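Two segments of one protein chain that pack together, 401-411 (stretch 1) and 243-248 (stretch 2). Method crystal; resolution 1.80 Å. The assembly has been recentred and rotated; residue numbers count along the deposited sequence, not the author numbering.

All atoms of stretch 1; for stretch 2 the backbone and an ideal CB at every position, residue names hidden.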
# COMPACT_ATOMS: atom_id res chain seq x y z
N ILE A 401 24.38 -4.61 9.35
CA ILE A 401 25.57 -4.43 8.46
C ILE A 401 25.12 -4.17 7.03
O ILE A 401 25.65 -3.29 6.33
CB ILE A 401 26.54 -5.62 8.52
CG1 ILE A 401 27.01 -5.86 9.94
CG2 ILE A 401 27.70 -5.45 7.51
CD1 ILE A 401 27.93 -7.08 10.19
N PHE A 402 24.20 -4.95 6.54
CA PHE A 402 23.58 -4.63 5.23
C PHE A 402 23.05 -3.19 5.13
O PHE A 402 23.29 -2.46 4.13
CB PHE A 402 22.49 -5.63 4.86
CG PHE A 402 21.86 -5.37 3.56
CD1 PHE A 402 22.39 -5.96 2.37
CD2 PHE A 402 20.77 -4.52 3.45
CE1 PHE A 402 21.81 -5.64 1.12
CE2 PHE A 402 20.18 -4.21 2.20
CZ PHE A 402 20.72 -4.79 1.04
N LEU A 403 22.31 -2.77 6.15
CA LEU A 403 21.71 -1.44 6.09
C LEU A 403 22.81 -0.37 6.09
O LEU A 403 22.71 0.63 5.31
CB LEU A 403 20.75 -1.26 7.28
CG LEU A 403 20.14 0.14 7.37
CD1 LEU A 403 19.38 0.57 6.10
CD2 LEU A 403 19.23 0.28 8.61
N ALA A 404 23.83 -0.56 6.93
CA ALA A 404 24.96 0.40 7.01
C ALA A 404 25.68 0.48 5.62
O ALA A 404 25.95 1.59 5.10
CB ALA A 404 25.94 0.04 8.13
N ASN A 405 25.94 -0.67 5.03
CA ASN A 405 26.53 -0.66 3.69
C ASN A 405 25.66 0.02 2.62
O ASN A 405 26.15 0.79 1.78
CB ASN A 405 26.82 -2.11 3.26
CG ASN A 405 27.54 -2.17 1.96
OD1 ASN A 405 28.71 -1.79 1.87
ND2 ASN A 405 26.85 -2.59 0.95
N LEU A 406 24.38 -0.24 2.65
CA LEU A 406 23.44 0.36 1.70
C LEU A 406 23.44 1.90 1.87
O LEU A 406 23.46 2.65 0.89
CB LEU A 406 22.01 -0.20 1.96
CG LEU A 406 20.93 0.45 1.09
CD1 LEU A 406 21.11 0.02 -0.38
CD2 LEU A 406 19.55 -0.01 1.61
N LYS A 407 23.46 2.38 3.13
CA LYS A 407 23.50 3.83 3.35
C LYS A 407 24.80 4.37 2.76
O LYS A 407 24.78 5.38 2.03
CB LYS A 407 23.46 4.14 4.88
CG LYS A 407 22.04 3.94 5.45
CD LYS A 407 22.06 4.30 6.94
CE LYS A 407 20.64 4.13 7.53
NZ LYS A 407 20.73 4.23 9.04
N ARG A 408 25.92 3.70 3.04
CA ARG A 408 27.21 4.19 2.55
C ARG A 408 27.19 4.28 1.01
O ARG A 408 27.67 5.27 0.45
CB ARG A 408 28.37 3.32 3.04
CG ARG A 408 28.66 3.53 4.51
CD ARG A 408 29.98 2.87 4.89
NE ARG A 408 31.07 3.79 4.73
CZ ARG A 408 31.32 4.78 5.58
NH1 ARG A 408 30.54 4.93 6.67
NH2 ARG A 408 32.33 5.63 5.36
N ARG A 409 26.65 3.27 0.34
CA ARG A 409 26.61 3.30 -1.15
C ARG A 409 25.79 4.48 -1.68
O ARG A 409 26.07 4.96 -2.79
CB ARG A 409 26.06 2.00 -1.75
CG ARG A 409 26.84 0.74 -1.39
CD ARG A 409 28.32 0.66 -1.76
NE ARG A 409 29.30 1.61 -1.18
CZ ARG A 409 29.94 1.58 -0.02
NH1 ARG A 409 30.84 2.52 0.21
NH2 ARG A 409 29.77 0.66 0.90
N PHE A 410 24.83 5.00 -0.89
CA PHE A 410 24.00 6.13 -1.34
C PHE A 410 24.39 7.44 -0.68
O PHE A 410 23.66 8.43 -0.75
CB PHE A 410 22.51 5.80 -1.20
CG PHE A 410 22.04 4.88 -2.28
CD1 PHE A 410 22.11 3.46 -2.10
CD2 PHE A 410 21.64 5.41 -3.52
CE1 PHE A 410 21.70 2.61 -3.13
CE2 PHE A 410 21.22 4.57 -4.54
CZ PHE A 410 21.27 3.16 -4.36
N ASN A 411 25.54 7.42 -0.03
CA ASN A 411 26.04 8.60 0.71
C ASN A 411 25.06 9.10 1.72
O ASN A 411 24.84 10.30 1.84
CB ASN A 411 26.37 9.74 -0.28
CG ASN A 411 27.49 9.35 -1.20
OD1 ASN A 411 27.28 9.17 -2.40
ND2 ASN A 411 28.66 9.13 -0.64
N UNK A 243 23.39 -4.93 -8.25
CA UNK A 243 24.18 -4.31 -7.23
C UNK A 243 23.35 -3.29 -6.47
O UNK A 243 22.47 -2.66 -7.04
CB UNK A 243 25.42 -3.66 -7.84
N UNK A 244 23.56 -3.17 -5.15
CA UNK A 244 22.71 -2.24 -4.35
C UNK A 244 22.64 -0.80 -4.95
O UNK A 244 21.60 -0.17 -4.99
CB UNK A 244 23.25 -2.16 -2.92
N UNK A 245 23.78 -0.31 -5.42
CA UNK A 245 23.76 1.05 -5.92
C UNK A 245 22.90 1.22 -7.19
O UNK A 245 22.46 2.36 -7.48
CB UNK A 245 25.19 1.50 -6.20
N UNK A 246 22.72 0.15 -7.98
CA UNK A 246 21.92 0.19 -9.19
C UNK A 246 20.48 -0.18 -8.95
O UNK A 246 19.66 -0.11 -9.87
CB UNK A 246 22.52 -0.74 -10.25
N UNK A 247 20.16 -0.60 -7.72
CA UNK A 247 18.87 -1.23 -7.43
C UNK A 247 17.63 -0.36 -7.79
O UNK A 247 16.69 -0.84 -8.44
CB UNK A 247 18.82 -1.58 -5.94
N UNK A 248 17.66 0.92 -7.40
CA UNK A 248 16.53 1.74 -7.59
C UNK A 248 16.39 2.11 -9.10
O UNK A 248 15.31 2.08 -9.69
CB UNK A 248 16.64 2.98 -6.71

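Position 243 has extended backbone angles (-67/144), and its ideal CB has nothing of stretch 1 within 5.5 Å. Stretch 1 sets little constraint here, so many side chains would do; because the next residues turn into helical angles, a short acceptor able to receive a hydrogen bond from a backbone NH of the turn is one good candidate. The residue is N243: its OD1 accepts a hydrogen bond from the backbone N of 245 at 3.2 Å.

At position 244 CA-to-CB points toward stretch 1, and the ideal CB lies 4.0 Å from L406 CD1, 4.9 Å from R409 CG and 5.0 Å from F410 CE1. An aliphatic stem suits this setting. Beyond it lie the F402 ring, the N405 amide and the carbonyl of F402, so a longer chain could end in a polar group; Leu, Met, Gln or Glu are all plausible. The deposited residue is E244. Its CB packs 3.9 Å from L406 CD1, and its carboxylate reaches the F402 ring, with OE2 3.3 Å from F402 CE1. No direct hydrogen bond joins the two stretches; instead, water 1 donates to E244 OE2 (2.9 Å) and to F402 O (3.0 Å) and accepts from N405 ND2 (2.9 Å). The backbone takes part too: E244 O sits near the plane of the F410 ring, at its edge, 3.3 Å from F410 CE1.

Position 245 points sideways, its ideal CB 4.6 Å from both R409 CB and F410 CZ. A flexible chain could lie over the F410 ring, and a donor could look toward the carbonyl R409 O; Lys, Arg, Gln or Met would fit. R245 places its CD over one face of F410, 4.1 Å from the ring centroid and 18° off the normal, a CH-pi contact, and 3.4 Å from R409 O. Its NH1 is hydrogen-bonded elsewhere in the structure.

Position 246 points away and has no neighbour in stretch 1, so a polar residue is reasonable but not required. It is D246.

Position 247 points toward stretch 1, yet its ideal CB finds nothing within 5.5 Å. Small or medium side chains could enter this gap, including a hydroxyl aimed at the carbonyl of E244. S247, with chi1 p, donates from OG to E244 O at 2.7 Å; OG remains 4.4 Å from F410 CZ.

Position 248 also points toward stretch 1, but its ideal CB is 5.2 Å from F410 CZ, so a medium or long chain, polar or apolar, could be accommodated. Q248 extends with chi1 and chi2 both t, coming no closer than 4.9 Å to stretch 1, and its NE2 is hydrogen-bonded elsewhere in the structure.

Stretch 2 243-248: NERDSQ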
# COMPACT_ATOMS: atom_id res chain seq x y z
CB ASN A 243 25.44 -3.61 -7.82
CG ASN A 243 26.37 -3.17 -6.71
OD1 ASN A 243 26.32 -1.98 -6.28
ND2 ASN A 243 27.13 -4.14 -6.14
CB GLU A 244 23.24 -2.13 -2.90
CG GLU A 244 22.88 -3.34 -2.00
CD GLU A 244 24.00 -4.39 -2.02
OE1 GLU A 244 24.62 -4.57 -3.11
OE2 GLU A 244 24.28 -5.03 -0.97
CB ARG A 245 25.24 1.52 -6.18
CG ARG A 245 25.34 2.90 -6.79
CD ARG A 245 24.86 3.98 -5.86
NE ARG A 245 24.97 5.29 -6.53
CZ ARG A 245 24.12 5.77 -7.44
NH1 ARG A 245 23.04 5.11 -7.83
NH2 ARG A 245 24.36 6.97 -7.98
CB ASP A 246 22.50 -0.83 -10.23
CG ASP A 246 23.89 -0.48 -10.65
OD1 ASP A 246 24.15 0.74 -10.84
OD2 ASP A 246 24.72 -1.41 -10.76
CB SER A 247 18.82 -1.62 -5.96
OG SER A 247 18.91 -0.49 -5.11
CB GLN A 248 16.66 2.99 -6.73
CG GLN A 248 15.53 3.97 -6.96
CD GLN A 248 15.54 5.06 -5.92
OE1 GLN A 248 14.59 5.21 -5.14
NE2 GLN A 248 16.62 5.81 -5.86
O HOH W 1 24.04 -3.25 1.36
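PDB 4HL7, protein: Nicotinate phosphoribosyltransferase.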